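Local coordinates for protein PA0821 (Pseudomonas aeruginosa, PDB 7DRG) that probably acts as the immunity protein (antitoxin) that protects the cell from a VRR-NUC nuclease effector of the type VI secretion system, at residues L18-A21 / G22-M26; R67-E70 / P71-W75. One frame throughout, in Å; residues are numbered along the deposited sequence.

Interaction 1: residues L18-A21 / G22-M26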
ATOM      1  N   LEU B  18      -3.357   8.693  -9.929  1.00 36.74           N
ATOM      2  CA  LEU B  18      -4.193   8.800 -11.125  1.00 30.22           C
ATOM      3  C   LEU B  18      -3.656   7.950 -12.267  1.00 34.64           C
ATOM      4  O   LEU B  18      -4.421   7.269 -12.951  1.00 29.57           O
ATOM      5  CB  LEU B  18      -4.307  10.259 -11.570  1.00 35.21           C
ATOM      6  CG  LEU B  18      -4.824  11.235 -10.516  1.00 38.76           C
ATOM      7  CD1 LEU B  18      -4.877  12.661 -11.094  1.00 43.12           C
ATOM      8  CD2 LEU B  18      -6.208  10.801 -10.009  1.00 36.70           C
ATOM      9  N   GLU B  19      -2.348   7.966 -12.480  1.00 33.00           N
ATOM     10  CA  GLU B  19      -1.704   7.195 -13.530  1.00 29.25           C
ATOM     11  C   GLU B  19      -0.549   6.438 -12.900  1.00 29.92           C
ATOM     12  O   GLU B  19       0.150   6.984 -12.042  1.00 29.21           O
ATOM     13  CB  GLU B  19      -1.205   8.118 -14.648  1.00 35.29           C
ATOM     14  CG  GLU B  19      -0.781   7.434 -15.926  1.00 40.52           C
ATOM     15  CD  GLU B  19      -0.378   8.438 -16.991  1.00 53.46           C
ATOM     16  OE1 GLU B  19       0.826   8.759 -17.086  1.00 54.87           O
ATOM     17  OE2 GLU B  19      -1.270   8.921 -17.719  1.00 51.79           O
ATOM     18  N   ILE B  20      -0.355   5.177 -13.285  1.00 21.92           N
ATOM     19  CA  ILE B  20       0.697   4.357 -12.680  1.00 19.41           C
ATOM     20  C   ILE B  20       1.553   3.744 -13.777  1.00 22.47           C
ATOM     21  O   ILE B  20       1.032   3.106 -14.698  1.00 21.19           O
ATOM     22  CB  ILE B  20       0.135   3.250 -11.769  1.00 20.55           C
ATOM     23  CG1 ILE B  20      -0.827   3.834 -10.730  1.00 22.84           C
ATOM     24  CG2 ILE B  20       1.279   2.548 -11.033  1.00 24.24           C
ATOM     25  CD1 ILE B  20      -1.444   2.786  -9.829  1.00 27.11           C
ATOM     26  N   ALA B  21       2.873   3.908 -13.660  1.00 22.85           N
ATOM     27  CA  ALA B  21       3.776   3.349 -14.652  1.00 25.50           C
ATOM     28  C   ALA B  21       3.695   1.828 -14.658  1.00 19.27           C
ATOM     29  O   ALA B  21       3.467   1.189 -13.626  1.00 22.83           O
ATOM     30  CB  ALA B  21       5.213   3.796 -14.374  1.00 26.89           C
ATOM     31  N   GLY B  22       3.889   1.252 -15.840  1.00 21.24           N
ATOM     32  CA  GLY B  22       3.813  -0.192 -15.960  1.00 22.56           C
ATOM     33  C   GLY B  22       4.885  -0.863 -15.122  1.00 25.93           C
ATOM     34  O   GLY B  22       6.018  -0.384 -15.028  1.00 27.78           O
ATOM     35  N   ASN B  23       4.508  -1.973 -14.487  1.00 24.33           N
ATOM     36  CA  ASN B  23       5.426  -2.802 -13.717  1.00 22.17           C
ATOM     37  C   ASN B  23       5.993  -2.076 -12.498  1.00 24.77           C
ATOM     38  O   ASN B  23       7.068  -2.446 -12.005  1.00 28.63           O
ATOM     39  CB  ASN B  23       6.570  -3.314 -14.610  1.00 27.93           C
ATOM     40  CG  ASN B  23       7.098  -4.656 -14.169  1.00 40.78           C
ATOM     41  OD1 ASN B  23       6.335  -5.598 -13.977  1.00 35.18           O
ATOM     42  ND2 ASN B  23       8.414  -4.750 -13.997  1.00 56.31           N
ATOM     43  N   LEU B  24       5.297  -1.056 -11.984  1.00 23.67           N
ATOM     44  CA  LEU B  24       5.875  -0.203 -10.945  1.00 23.97           C
ATOM     45  C   LEU B  24       6.103  -0.959  -9.641  1.00 31.34           C
ATOM     46  O   LEU B  24       7.137  -0.781  -8.989  1.00 30.73           O
ATOM     47  CB  LEU B  24       4.977   1.010 -10.686  1.00 26.25           C
ATOM     48  CG  LEU B  24       5.415   1.899  -9.513  1.00 33.75           C
ATOM     49  CD1 LEU B  24       6.679   2.671  -9.845  1.00 29.75           C
ATOM     50  CD2 LEU B  24       4.314   2.846  -9.085  1.00 30.85           C
ATOM     51  N   LEU B  25       5.145  -1.785  -9.229  1.00 25.63           N
ATOM     52  CA  LEU B  25       5.206  -2.446  -7.923  1.00 29.12           C
ATOM     53  C   LEU B  25       5.942  -3.767  -8.005  1.00 26.72           C
ATOM     54  O   LEU B  25       5.594  -4.749  -7.338  1.00 33.50           O
ATOM     55  CB  LEU B  25       3.800  -2.626  -7.356  1.00 30.31           C
ATOM     56  CG  LEU B  25       3.171  -1.485  -6.537  1.00 38.85           C
ATOM     57  CD1 LEU B  25       3.879  -1.317  -5.200  1.00 40.05           C
ATOM     58  CD2 LEU B  25       3.156  -0.161  -7.299  1.00 45.21           C
HETATM   59  N   MSE B  26       6.972  -3.794  -8.841  1.00 27.11           N
HETATM   60  CA  MSE B  26       7.790  -4.967  -9.079  1.00 33.40           C
HETATM   61  C   MSE B  26       9.224  -4.714  -8.640  1.00 33.95           C
HETATM   62  O   MSE B  26       9.625  -3.565  -8.495  1.00 33.16           O
HETATM   63  CB  MSE B  26       7.739  -5.343 -10.554  1.00 30.00           C
HETATM   64  CG  MSE B  26       6.717  -6.407 -10.792  1.00 30.00           C
HETATM   65 SE   MSE B  26       6.926  -7.559  -9.263  1.00 30.00          SE
HETATM   66  CE  MSE B  26       7.464  -9.164 -10.209  1.00 30.00           C
TER
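Leu24 and Ile20 approach the flat Ala21-Gly22 peptide from opposite sides and meet past its carbonyl oxygen: Leu24 brings its backbone N and CB to one side of the plane, while the methyl CG2 of Ile20 lies on the other. Ala21 O, at the rim of the peptide, is approached by Leu24 CB at 3.3 Å and by Leu24 N, also at 3.3 Å, both well out of the plane; the second is a weak hydrogen bond whose N-H...O angle of 129° is far from straight. That bond spans a type II beta turn from Ala21 to Leu24, in which Gly22 takes the second position and Asn23 has the positive phi (65°) expected at the third. A type I turn, Asn23 to Met26, follows directly; Met26 N bonds weakly to Asn23 O at 3.4 Å. Ile20 meets Leu24 with its gamma-branch methyl, CG2 to the end methyl CD2 at 3.6 Å, and the side chains cross at about a right angle. Leu24 CG stands anti to its backbone N (chi1 174°), which holds the isobutyl group beside Ile20. Asn23 leaves its CA away from the strand, and its ND2 donates to Gly29 O, fastening the turn to the later part of the loop. The buried contact ends the strand at 19-22, which pairs antiparallel with strand 34-46 through Ile20 with Gly35 and Ala36. Helix 191-204 packs against Ile20 and Leu25, with Asp194 OD1 accepting from Asn23 N; Arg204 of the second subunit bonds to Met26 O, placing the turn at the dimer interface.

Interaction 2: residues R67-E70 / P71-W75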
ATOM      1  N   ARG B  67     -20.510   8.368 -29.083  1.00 24.46           N
ATOM      2  CA  ARG B  67     -20.776   9.795 -29.242  1.00 23.68           C
ATOM      3  C   ARG B  67     -19.890  10.622 -28.321  1.00 27.40           C
ATOM      4  O   ARG B  67     -19.448  11.715 -28.697  1.00 31.10           O
ATOM      5  CB  ARG B  67     -22.251  10.106 -28.978  1.00 27.44           C
ATOM      6  CG  ARG B  67     -22.614  11.555 -29.277  1.00 41.13           C
ATOM      7  CD  ARG B  67     -24.074  11.868 -28.969  1.00 45.38           C
ATOM      8  NE  ARG B  67     -24.385  11.672 -27.555  1.00 43.14           N
ATOM      9  CZ  ARG B  67     -24.131  12.560 -26.600  1.00 38.55           C
ATOM     10  NH1 ARG B  67     -23.561  13.720 -26.902  1.00 45.38           N
ATOM     11  NH2 ARG B  67     -24.446  12.285 -25.342  1.00 34.77           N
ATOM     12  N   LEU B  68     -19.589  10.101 -27.131  1.00 24.16           N
ATOM     13  CA  LEU B  68     -18.684  10.785 -26.217  1.00 22.99           C
ATOM     14  C   LEU B  68     -17.225  10.449 -26.483  1.00 24.97           C
ATOM     15  O   LEU B  68     -16.360  11.326 -26.376  1.00 27.34           O
ATOM     16  CB  LEU B  68     -19.016  10.420 -24.768  1.00 25.38           C
ATOM     17  CG  LEU B  68     -20.482  10.464 -24.349  1.00 27.68           C
ATOM     18  CD1 LEU B  68     -20.586  10.131 -22.864  1.00 26.85           C
ATOM     19  CD2 LEU B  68     -21.097  11.824 -24.664  1.00 29.44           C
ATOM     20  N   ALA B  69     -16.933   9.192 -26.826  1.00 22.75           N
ATOM     21  CA  ALA B  69     -15.571   8.674 -26.786  1.00 20.95           C
ATOM     22  C   ALA B  69     -14.846   8.728 -28.125  1.00 23.51           C
ATOM     23  O   ALA B  69     -13.629   8.516 -28.149  1.00 25.69           O
ATOM     24  CB  ALA B  69     -15.581   7.222 -26.297  1.00 23.72           C
ATOM     25  N   GLU B  70     -15.560   8.991 -29.221  1.00 25.80           N
ATOM     26  CA  GLU B  70     -14.961   8.942 -30.552  1.00 28.30           C
ATOM     27  C   GLU B  70     -13.666   9.738 -30.687  1.00 31.50           C
ATOM     28  O   GLU B  70     -12.725   9.216 -31.308  1.00 31.31           O
ATOM     29  CB  GLU B  70     -15.993   9.402 -31.597  1.00 32.19           C
ATOM     30  CG  GLU B  70     -15.561   9.224 -33.055  1.00 45.75           C
ATOM     31  CD  GLU B  70     -14.692  10.364 -33.565  1.00 58.21           C
ATOM     32  OE1 GLU B  70     -13.920  10.145 -34.523  1.00 64.27           O
ATOM     33  OE2 GLU B  70     -14.780  11.479 -33.005  1.00 58.66           O
ATOM     34  N   PRO B  71     -13.532  10.958 -30.151  1.00 27.84           N
ATOM     35  CA  PRO B  71     -12.263  11.684 -30.316  1.00 30.63           C
ATOM     36  C   PRO B  71     -11.088  11.034 -29.606  1.00 28.77           C
ATOM     37  O   PRO B  71      -9.943  11.424 -29.867  1.00 32.52           O
ATOM     38  CB  PRO B  71     -12.562  13.070 -29.721  1.00 34.17           C
ATOM     39  CG  PRO B  71     -14.032  13.171 -29.673  1.00 33.68           C
ATOM     40  CD  PRO B  71     -14.532  11.785 -29.451  1.00 31.89           C
ATOM     41  N   HIS B  72     -11.329  10.054 -28.729  1.00 24.32           N
ATOM     42  CA  HIS B  72     -10.305   9.555 -27.825  1.00 23.82           C
ATOM     43  C   HIS B  72      -9.953   8.083 -28.005  1.00 21.62           C
ATOM     44  O   HIS B  72      -8.887   7.671 -27.538  1.00 22.08           O
ATOM     45  CB  HIS B  72     -10.740   9.777 -26.368  1.00 26.89           C
ATOM     46  CG  HIS B  72     -11.190  11.176 -26.088  1.00 28.04           C
ATOM     47  ND1 HIS B  72     -10.313  12.236 -26.009  1.00 33.28           N
ATOM     48  CD2 HIS B  72     -12.424  11.692 -25.875  1.00 29.63           C
ATOM     49  CE1 HIS B  72     -10.987  13.346 -25.761  1.00 34.04           C
ATOM     50  NE2 HIS B  72     -12.270  13.043 -25.677  1.00 29.26           N
ATOM     51  N   LEU B  73     -10.801   7.283 -28.651  1.00 21.61           N
ATOM     52  CA  LEU B  73     -10.505   5.865 -28.806  1.00 20.04           C
ATOM     53  C   LEU B  73      -9.345   5.663 -29.771  1.00 23.49           C
ATOM     54  O   LEU B  73      -9.200   6.393 -30.755  1.00 25.23           O
ATOM     55  CB  LEU B  73     -11.735   5.119 -29.317  1.00 19.80           C
ATOM     56  CG  LEU B  73     -12.923   5.083 -28.353  1.00 21.21           C
ATOM     57  CD1 LEU B  73     -14.080   4.309 -28.967  1.00 23.22           C
ATOM     58  CD2 LEU B  73     -12.507   4.465 -27.026  1.00 21.17           C
ATOM     59  N   THR B  74      -8.516   4.657 -29.487  1.00 22.16           N
ATOM     60  CA  THR B  74      -7.297   4.445 -30.260  1.00 21.01           C
ATOM     61  C   THR B  74      -7.110   3.008 -30.745  1.00 20.50           C
ATOM     62  O   THR B  74      -6.516   2.801 -31.806  1.00 23.08           O
ATOM     63  CB  THR B  74      -6.080   4.863 -29.432  1.00 20.63           C
ATOM     64  OG1 THR B  74      -6.151   4.251 -28.141  1.00 22.39           O
ATOM     65  CG2 THR B  74      -6.038   6.375 -29.282  1.00 23.76           C
ATOM     66  N   TRP B  75      -7.616   2.016 -30.009  1.00 20.37           N
ATOM     67  CA  TRP B  75      -7.348   0.617 -30.319  1.00 21.12           C
ATOM     68  C   TRP B  75      -8.582  -0.245 -30.097  1.00 23.84           C
ATOM     69  O   TRP B  75      -9.383   0.007 -29.193  1.00 20.77           O
ATOM     70  CB  TRP B  75      -6.200   0.059 -29.462  1.00 20.71           C
ATOM     71  CG  TRP B  75      -4.964   0.863 -29.556  1.00 21.42           C
ATOM     72  CD1 TRP B  75      -4.482   1.743 -28.629  1.00 23.33           C
ATOM     73  CD2 TRP B  75      -4.037   0.883 -30.649  1.00 23.19           C
ATOM     74  NE1 TRP B  75      -3.322   2.312 -29.080  1.00 24.06           N
ATOM     75  CE2 TRP B  75      -3.018   1.798 -30.312  1.00 26.12           C
ATOM     76  CE3 TRP B  75      -3.974   0.225 -31.880  1.00 24.23           C
ATOM     77  CZ2 TRP B  75      -1.949   2.070 -31.159  1.00 30.97           C
ATOM     78  CZ3 TRP B  75      -2.908   0.493 -32.719  1.00 29.59           C
ATOM     79  CH2 TRP B  75      -1.907   1.407 -32.352  1.00 30.34           C
TER
HETATM   80  O   HOH W   1     -10.103   8.785 -31.967  1.00 36.07           O
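Leu73 holds CG anti to its own carbonyl carbon (chi1 -66°), which sets that atom 3.5 Å from Ala69 O. The same CG lies 4.0 Å from the methyl CB of Ala69, an apolar touch between residues four apart. Glu70 extends CG anti to its backbone N, then bends sharply at chi2 (-83°), so that its side chain crosses that of Pro71 at about a right angle and OE2 comes over the N-CD side of the ring. Its OE2 is 3.2 Å from Pro71 N, which has no hydrogen to donate, and the approach is not a hydrogen bond. Ala69 O is gripped twice: His72 N donates at 2.8 Å from above the carbonyl plane, and Leu73 N donates at 3.1 Å nearly in line with the C=O bond. One face of the His72 ring is covered by Pro71 CB, centred 4.0 Å above it, and Leu68 O approaches an edge close to the ring plane. A water donates to Glu70 O at 2.7 Å and to Leu73 O at 2.8 Å, bridging two backbone carbonyls three residues apart. In this way the chain leaves helix 52-69 and turns toward strand 75-77, where Thr74 and Trp75 form a classic beta bulge opposite Thr114. Trp125 touches Ala69 and stacks on His72, Tyr90 packs against Leu73, and helix 161-173 lies against Leu68.

How the interactions relate
Both interactions are local contacts at the end of a regular element, but they serve different joints. Interaction 1 is buried and joins a single apolar pair to turn backbone: it closes the strand at 19-22 with weak backbone bonds in two successive turns, and the second subunit reaches its far end. Interaction 2 is only partly buried; it carries the chain from helix 52-69 toward strand 75-77, relies on a doubly bonded carbonyl and a bridging water, and leaves Glu70, Pro71 and His72 exposed, with no other chain touching it. Interactions 1 and 2 share no element and do not meet: their centres are about 24 Å apart and their nearest atoms about 12 Å apart.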